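PDB 3ZLE: apical membrane antigen 1 from Toxoplasma gondii, which probably takes part in host-cell invasion by sporozoites, as a paralogue of the surface antigen that engages RON2 at the moving junction. Local coordinates for residues A[59-62]-A[66-69]; A[86-91]-A[185-190]; A[165-168]-A[172-175]. One frame throughout, in Å; residues are numbered along the deposited sequence.

Contact 1: A[59-62]-A[66-69]; sequences MHQP and SNNF
This is a polar loop-to-loop contact, in which the amide of Asn67 reaches the backbone of Met59 and Gln61. It sits where strand 55-59 runs out into the long connection to strand 103-104. Gln61 N gives a nearly straight bond (164°) to Asn67 OD1 at 2.8 Å. The donor stands above the carbonyl plane, 47° out of it. The other branch of the same amide makes a weak bond, Asn67 ND2 to Met59 O, at 3.2 Å. The Gln61 side chain bonds back to the Asn67 backbone. Gln61 OE1 accepts a weak bond from Asn67 N at 3.1 Å, and Gln61 NE2 makes a weak hydrogen bond to Gly86 O. The Gln61 and Asn67 side chains run antiparallel alongside each other, their amide planes 20° apart. A water joins Met59 N (2.9 Å) to Asn67 O (2.6 Å). Met59 adds an apolar side. Its chain bends at the last torsion, which lays Met59 CE 3.3 Å from Asn68 N. Met59 lies across the Phe69 side chain, roughly perpendicular to it, with Met59 SD 3.9 Å from Phe69 CB. The chemistry implies a loop closed on itself mainly by side-chain amides bonding to main chain, with one strong bond and two weak ones.

Contact 2: A[86-91]-A[185-190]; sequences GGFNNP and ACFEPV
The rings of Phe88 and Phe187 form a T-shaped (edge-to-face) pair. One face of Phe187 receives the tip of Phe88, whose CZ stands 3.6 Å above the plane of the Phe187 ring and over its centre. At the edge of the Phe88 ring, near its plane, lies the Phe187 ring. The planes meet at 76° and the centroids are 5.0 Å apart. Phe88 CZ is almost equally far from all six Phe187 ring atoms; the approach to Phe187 CD1 is 3.8 Å. Phe88 CE2 is the second atom to touch, 4.1 Å from Phe187 CE1. The partly positive C-H edge of one ring thus meets the electron-rich face of the other, and no hydrogen bond crosses between the segments. With chi1 at 60°, Phe187 CG is tucked over its own backbone, flanked by N and C, and the ring faces the 86-91 loop. The contact is small but buried, and these two residues alone carry it.

On the loop side, the backbone of Phe88 bonds to Phe69 and to Val162. The next residue, Asn89, holds Ser101 and Asp72 with the two ends of its amide. On the other side, Phe187 lies on strand 187-191, which pairs antiparallel with strand 55-59. Ile57 of that partner strand touches both rings, and Met59 packs on Phe88. Leu167, from the loop after strand 156-159, packs on Phe187. The aromatic pair therefore joins the loop before strand 103-104 to this two-stranded sheet.

Contact 3: A[165-168]-A[172-175]; sequences QLLK and YCSV
The backbones come nearest at Lys168 and Cys173, whose CA atoms are 6.4 Å apart, and no hydrogen bond joins the two segments. Leu167 supplies most of the apolar packing. Its CG is anti to the backbone N (chi1 179°), and this carries both methyls toward the 172-175 segment. Leu167 CD2 lies 3.8 Å from Cys173 CB. The other branch, Leu167 CD1, is 4.1 Å from Tyr172 CB, so the leucine fork spans two successive residues. The sulfur of Cys173 leans over the opposing main chain, with Cys173 SG 3.7 Å from Leu167 O and also 3.7 Å from Lys168 C. It is no thiol: Cys173 SG forms a disulfide with Cys186. Cystine bridges of this sort fasten the long loops of the AMA1 ectodomain, a family grouped with the PAN domains. Here the bridge ties the loop after strand 156-159 to Cys186, in the segment that carries strand 187-191. Trp184 also packs on Leu167, and the backbone of Leu167 bonds to Phe187. The ring edge of Tyr172 meets Lys168: Tyr172 CD2 is 3.6 Å from Lys168 O, which lies near the ring plane. Only the main chain of Lys168 comes close to this segment. Lys168 CB points away from it, and Lys168 NZ bonds to Tyr274 OH, in the region between helix 253-262 and strand 303-308.

The three contacts form one cluster on the same side of the chain's centre. Contacts 1 and 2 have centres about 7 Å apart. His60 NE2 probably bonds to Glu188 OE2 at 2.6 Å, and the Phe69-Phe88 backbone bond is a second join. The centres of contacts 2 and 3 are about 10 Å apart. Their link is covalent, through the Cys173-Cys186 disulfide, backed by a probable hydrogen bond, Cys186 N to Ser174 O, 2.8 Å. Contacts 1 and 3, about 11 Å apart between centres, meet more loosely through His60 CB and Val175 CA at 4.1 Å. Segment 185-190 is thus the shared piece, bonded to both 59-62 and 172-175.

Contact 1: A[59-62]-A[66-69]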
loop_
_atom_site.group_PDB
_atom_site.type_symbol
_atom_site.label_atom_id
_atom_site.label_comp_id
_atom_site.label_asym_id
_atom_site.label_seq_id
_atom_site.Cartn_x
_atom_site.Cartn_y
_atom_site.Cartn_z
ATOM N N MET A 59 7.991 -15.130 -1.704
ATOM C CA MET A 59 8.368 -16.124 -2.716
ATOM C C MET A 59 8.245 -17.550 -2.203
ATOM O O MET A 59 8.076 -17.772 -1.011
ATOM C CB MET A 59 9.781 -15.841 -3.187
ATOM C CG MET A 59 9.902 -14.456 -3.783
ATOM S SD MET A 59 11.226 -14.343 -4.983
ATOM C CE MET A 59 12.602 -14.776 -3.954
ATOM N N HIS A 60 8.317 -18.522 -3.107
ATOM C CA HIS A 60 8.121 -19.897 -2.713
ATOM C C HIS A 60 9.071 -20.846 -3.398
ATOM O O HIS A 60 8.676 -21.959 -3.798
ATOM C CB HIS A 60 6.675 -20.334 -2.945
ATOM C CG HIS A 60 5.672 -19.552 -2.158
ATOM N ND1 HIS A 60 5.318 -19.879 -0.868
ATOM C CD2 HIS A 60 4.901 -18.498 -2.502
ATOM C CE1 HIS A 60 4.369 -19.061 -0.447
ATOM N NE2 HIS A 60 4.102 -18.211 -1.420
ATOM N N GLN A 61 10.344 -20.483 -3.414
ATOM C CA GLN A 61 11.371 -21.358 -3.956
ATOM C C GLN A 61 11.636 -22.456 -2.934
ATOM O O GLN A 61 11.255 -22.332 -1.765
ATOM C CB GLN A 61 12.645 -20.546 -4.251
ATOM C CG GLN A 61 12.367 -19.347 -5.134
ATOM C CD GLN A 61 13.591 -18.498 -5.415
ATOM O OE1 GLN A 61 14.354 -18.136 -4.504
ATOM N NE2 GLN A 61 13.749 -18.119 -6.670
ATOM N N PRO A 62 12.175 -23.587 -3.399
ATOM C CA PRO A 62 12.487 -24.683 -2.489
ATOM C C PRO A 62 13.440 -24.233 -1.383
ATOM O O PRO A 62 14.251 -23.324 -1.594
ATOM C CB PRO A 62 13.162 -25.702 -3.396
ATOM C CG PRO A 62 12.626 -25.392 -4.763
ATOM C CD PRO A 62 12.485 -23.911 -4.801
ATOM N N SER A 66 17.603 -19.009 -1.649
ATOM C CA SER A 66 17.553 -17.782 -0.855
ATOM C C SER A 66 16.103 -17.323 -0.605
ATOM O O SER A 66 15.726 -16.995 0.520
ATOM C CB SER A 66 18.349 -16.675 -1.551
ATOM O OG SER A 66 18.465 -15.548 -0.700
ATOM N N ASN A 67 15.262 -17.388 -1.630
ATOM C CA ASN A 67 13.849 -17.022 -1.455
ATOM C C ASN A 67 13.657 -15.582 -0.954
ATOM O O ASN A 67 12.704 -15.281 -0.233
ATOM C CB ASN A 67 13.164 -17.996 -0.494
ATOM C CG ASN A 67 11.755 -18.304 -0.902
ATOM O OD1 ASN A 67 11.402 -18.232 -2.079
ATOM N ND2 ASN A 67 10.921 -18.607 0.072
ATOM N N ASN A 68 14.585 -14.703 -1.316
ATOM C CA ASN A 68 14.501 -13.307 -0.934
ATOM C C ASN A 68 14.249 -12.459 -2.184
ATOM O O ASN A 68 15.005 -12.501 -3.127
ATOM C CB ASN A 68 15.795 -12.904 -0.256
ATOM C CG ASN A 68 15.762 -11.485 0.301
ATOM O OD1 ASN A 68 14.866 -10.707 -0.000
ATOM N ND2 ASN A 68 16.822 -11.113 1.014
ATOM N N PHE A 69 13.126 -11.782 -2.241
ATOM C CA PHE A 69 12.780 -11.095 -3.459
ATOM C C PHE A 69 13.670 -9.861 -3.736
ATOM O O PHE A 69 13.596 -9.271 -4.805
ATOM C CB PHE A 69 11.296 -10.743 -3.473
ATOM C CG PHE A 69 10.987 -9.403 -2.892
ATOM C CD1 PHE A 69 10.968 -9.212 -1.499
ATOM C CD2 PHE A 69 10.558 -8.361 -3.718
ATOM C CE1 PHE A 69 10.648 -7.973 -0.953
ATOM C CE2 PHE A 69 10.210 -7.113 -3.179
ATOM C CZ PHE A 69 10.220 -6.926 -1.793
HETATM O O HOH W 1 10.137 -15.124 0.257
#

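Contact 2: A[86-91]-A[185-190]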
loop_
_atom_site.group_PDB
_atom_site.type_symbol
_atom_site.label_atom_id
_atom_site.label_comp_id
_atom_site.label_asym_id
_atom_site.label_seq_id
_atom_site.Cartn_x
_atom_site.Cartn_y
_atom_site.Cartn_z
ATOM N N GLY A 86 17.213 -16.421 -7.989
ATOM C CA GLY A 86 17.119 -14.987 -8.236
ATOM C C GLY A 86 16.042 -14.341 -7.385
ATOM O O GLY A 86 15.230 -15.045 -6.760
ATOM N N GLY A 87 16.087 -13.008 -7.304
ATOM C CA GLY A 87 14.975 -12.214 -6.815
ATOM C C GLY A 87 14.427 -11.293 -7.900
ATOM O O GLY A 87 14.470 -11.609 -9.083
ATOM N N PHE A 88 13.943 -10.129 -7.479
ATOM C CA PHE A 88 13.341 -9.143 -8.384
ATOM C C PHE A 88 14.251 -7.943 -8.618
ATOM O O PHE A 88 13.910 -7.053 -9.376
ATOM C CB PHE A 88 12.017 -8.656 -7.798
ATOM C CG PHE A 88 10.943 -9.695 -7.774
ATOM C CD1 PHE A 88 11.247 -11.047 -7.960
ATOM C CD2 PHE A 88 9.660 -9.341 -7.581
ATOM C CE1 PHE A 88 10.245 -12.013 -7.947
ATOM C CE2 PHE A 88 8.645 -10.278 -7.584
ATOM C CZ PHE A 88 8.934 -11.621 -7.776
ATOM N N ASN A 89 15.404 -7.911 -7.960
ATOM C CA ASN A 89 16.259 -6.736 -7.976
ATOM C C ASN A 89 17.030 -6.582 -9.267
ATOM O O ASN A 89 17.609 -7.543 -9.757
ATOM C CB ASN A 89 17.268 -6.806 -6.832
ATOM C CG ASN A 89 18.041 -5.521 -6.679
ATOM O OD1 ASN A 89 17.470 -4.473 -6.478
ATOM N ND2 ASN A 89 19.341 -5.596 -6.817
ATOM N N ASN A 90 17.028 -5.370 -9.813
ATOM C CA ASN A 90 17.729 -5.067 -11.043
ATOM C C ASN A 90 19.225 -5.298 -10.854
ATOM O O ASN A 90 19.802 -4.771 -9.935
ATOM C CB ASN A 90 17.497 -3.614 -11.414
ATOM C CG ASN A 90 18.099 -3.249 -12.766
ATOM O OD1 ASN A 90 19.170 -3.737 -13.146
ATOM N ND2 ASN A 90 17.436 -2.350 -13.476
ATOM N N PRO A 91 19.830 -6.117 -11.727
ATOM C CA PRO A 91 21.189 -6.564 -11.488
ATOM C C PRO A 91 22.256 -5.908 -12.380
ATOM O O PRO A 91 23.397 -6.343 -12.357
ATOM C CB PRO A 91 21.116 -8.070 -11.783
ATOM C CG PRO A 91 20.018 -8.200 -12.779
ATOM C CD PRO A 91 19.036 -7.107 -12.481
ATOM N N ALA A 185 9.186 -20.007 -9.536
ATOM C CA ALA A 185 8.446 -20.302 -8.331
ATOM C C ALA A 185 7.309 -19.302 -8.182
ATOM O O ALA A 185 7.354 -18.203 -8.757
ATOM C CB ALA A 185 9.369 -20.256 -7.115
ATOM N N CYS A 186 6.308 -19.655 -7.379
ATOM C CA CYS A 186 5.138 -18.803 -7.226
ATOM C C CYS A 186 5.476 -17.683 -6.270
ATOM O O CYS A 186 6.431 -17.779 -5.504
ATOM C CB CYS A 186 3.944 -19.577 -6.655
ATOM S SG CYS A 186 3.326 -20.969 -7.654
ATOM N N PHE A 187 4.642 -16.663 -6.256
ATOM C CA PHE A 187 4.862 -15.536 -5.404
ATOM C C PHE A 187 3.638 -14.653 -5.332
ATOM O O PHE A 187 2.833 -14.569 -6.283
ATOM C CB PHE A 187 6.122 -14.751 -5.831
ATOM C CG PHE A 187 6.064 -14.211 -7.256
ATOM C CD1 PHE A 187 5.409 -13.006 -7.531
ATOM C CD2 PHE A 187 6.771 -14.847 -8.295
ATOM C CE1 PHE A 187 5.383 -12.479 -8.827
ATOM C CE2 PHE A 187 6.762 -14.324 -9.600
ATOM C CZ PHE A 187 6.091 -13.115 -9.858
ATOM N N GLU A 188 3.494 -13.971 -4.200
ATOM C CA GLU A 188 2.383 -13.070 -3.985
ATOM C C GLU A 188 2.725 -11.953 -2.993
ATOM O O GLU A 188 3.656 -12.074 -2.195
ATOM C CB GLU A 188 1.097 -13.855 -3.568
ATOM C CG GLU A 188 1.137 -14.549 -2.194
ATOM C CD GLU A 188 1.996 -15.833 -2.141
ATOM O OE1 GLU A 188 2.168 -16.507 -3.192
ATOM O OE2 GLU A 188 2.425 -16.233 -1.020
ATOM N N PRO A 189 2.049 -10.816 -3.114
ATOM C CA PRO A 189 2.387 -9.721 -2.226
ATOM C C PRO A 189 1.883 -10.011 -0.818
ATOM O O PRO A 189 0.903 -10.700 -0.670
ATOM C CB PRO A 189 1.622 -8.521 -2.822
ATOM C CG PRO A 189 1.260 -8.925 -4.221
ATOM C CD PRO A 189 1.101 -10.424 -4.174
ATOM N N VAL A 190 2.579 -9.497 0.201
ATOM C CA VAL A 190 2.154 -9.641 1.588
ATOM C C VAL A 190 2.644 -8.432 2.395
ATOM O O VAL A 190 3.694 -7.871 2.070
ATOM C CB VAL A 190 2.677 -10.962 2.169
ATOM C CG1 VAL A 190 4.155 -10.836 2.595
ATOM C CG2 VAL A 190 1.786 -11.433 3.317
#

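Contact 3: A[165-168]-A[172-175]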
loop_
_atom_site.group_PDB
_atom_site.type_symbol
_atom_site.label_atom_id
_atom_site.label_comp_id
_atom_site.label_asym_id
_atom_site.label_seq_id
_atom_site.Cartn_x
_atom_site.Cartn_y
_atom_site.Cartn_z
ATOM N N GLN A 165 4.030 -8.998 -9.653
ATOM C CA GLN A 165 3.824 -9.063 -8.240
ATOM C C GLN A 165 3.114 -10.338 -7.830
ATOM O O GLN A 165 3.220 -10.764 -6.685
ATOM C CB GLN A 165 3.043 -7.846 -7.756
ATOM C CG GLN A 165 3.840 -6.578 -7.871
ATOM C CD GLN A 165 2.989 -5.399 -8.220
ATOM O OE1 GLN A 165 2.277 -4.865 -7.375
ATOM N NE2 GLN A 165 3.096 -4.945 -9.457
ATOM N N LEU A 166 2.319 -10.905 -8.738
ATOM C CA LEU A 166 1.531 -12.082 -8.376
ATOM C C LEU A 166 1.598 -13.174 -9.431
ATOM O O LEU A 166 1.197 -12.970 -10.579
ATOM C CB LEU A 166 0.076 -11.723 -8.007
ATOM C CG LEU A 166 -0.924 -12.889 -7.934
ATOM C CD1 LEU A 166 -0.614 -13.726 -6.700
ATOM C CD2 LEU A 166 -2.373 -12.392 -7.874
ATOM N N LEU A 167 2.101 -14.333 -9.029
ATOM C CA LEU A 167 2.162 -15.508 -9.912
ATOM C C LEU A 167 1.665 -16.721 -9.137
ATOM O O LEU A 167 2.196 -17.061 -8.056
ATOM C CB LEU A 167 3.630 -15.749 -10.400
ATOM C CG LEU A 167 3.925 -16.952 -11.326
ATOM C CD1 LEU A 167 3.133 -16.826 -12.627
ATOM C CD2 LEU A 167 5.410 -17.067 -11.637
ATOM N N LYS A 168 0.727 -17.436 -9.725
ATOM C CA LYS A 168 -0.135 -18.369 -8.973
ATOM C C LYS A 168 -0.490 -19.530 -9.931
ATOM O O LYS A 168 -0.517 -19.333 -11.148
ATOM C CB LYS A 168 -1.395 -17.596 -8.574
ATOM C CG LYS A 168 -2.294 -18.222 -7.537
ATOM C CD LYS A 168 -3.474 -17.292 -7.257
ATOM C CE LYS A 168 -4.384 -17.118 -8.477
ATOM N NZ LYS A 168 -5.382 -16.030 -8.265
ATOM N N TYR A 172 1.592 -22.742 -13.957
ATOM C CA TYR A 172 2.537 -21.657 -14.225
ATOM C C TYR A 172 3.739 -21.535 -13.282
ATOM O O TYR A 172 4.655 -20.779 -13.578
ATOM C CB TYR A 172 1.803 -20.325 -14.292
ATOM C CG TYR A 172 0.565 -20.373 -15.136
ATOM C CD1 TYR A 172 0.646 -20.533 -16.515
ATOM C CD2 TYR A 172 -0.692 -20.361 -14.552
ATOM C CE1 TYR A 172 -0.497 -20.628 -17.289
ATOM C CE2 TYR A 172 -1.839 -20.439 -15.321
ATOM C CZ TYR A 172 -1.740 -20.574 -16.683
ATOM O OH TYR A 172 -2.889 -20.654 -17.451
ATOM N N CYS A 173 3.682 -22.154 -12.098
ATOM C CA CYS A 173 4.765 -21.961 -11.090
ATOM C C CYS A 173 4.722 -23.001 -9.990
ATOM O O CYS A 173 3.648 -23.480 -9.615
ATOM C CB CYS A 173 4.685 -20.577 -10.435
ATOM S SG CYS A 173 3.099 -20.297 -9.613
ATOM N N SER A 174 5.873 -23.194 -9.357
ATOM C CA SER A 174 6.026 -24.191 -8.295
ATOM C C SER A 174 5.925 -23.512 -6.937
ATOM O O SER A 174 6.395 -22.378 -6.758
ATOM C CB SER A 174 7.401 -24.830 -8.408
ATOM O OG SER A 174 8.384 -23.814 -8.411
ATOM N N VAL A 175 5.305 -24.205 -5.989
ATOM C CA VAL A 175 5.426 -23.877 -4.580
ATOM C C VAL A 175 6.385 -24.853 -3.931
ATOM O O VAL A 175 6.178 -26.051 -3.990
ATOM C CB VAL A 175 4.069 -24.020 -3.866
ATOM C CG1 VAL A 175 4.226 -23.737 -2.366
ATOM C CG2 VAL A 175 3.028 -23.101 -4.520
#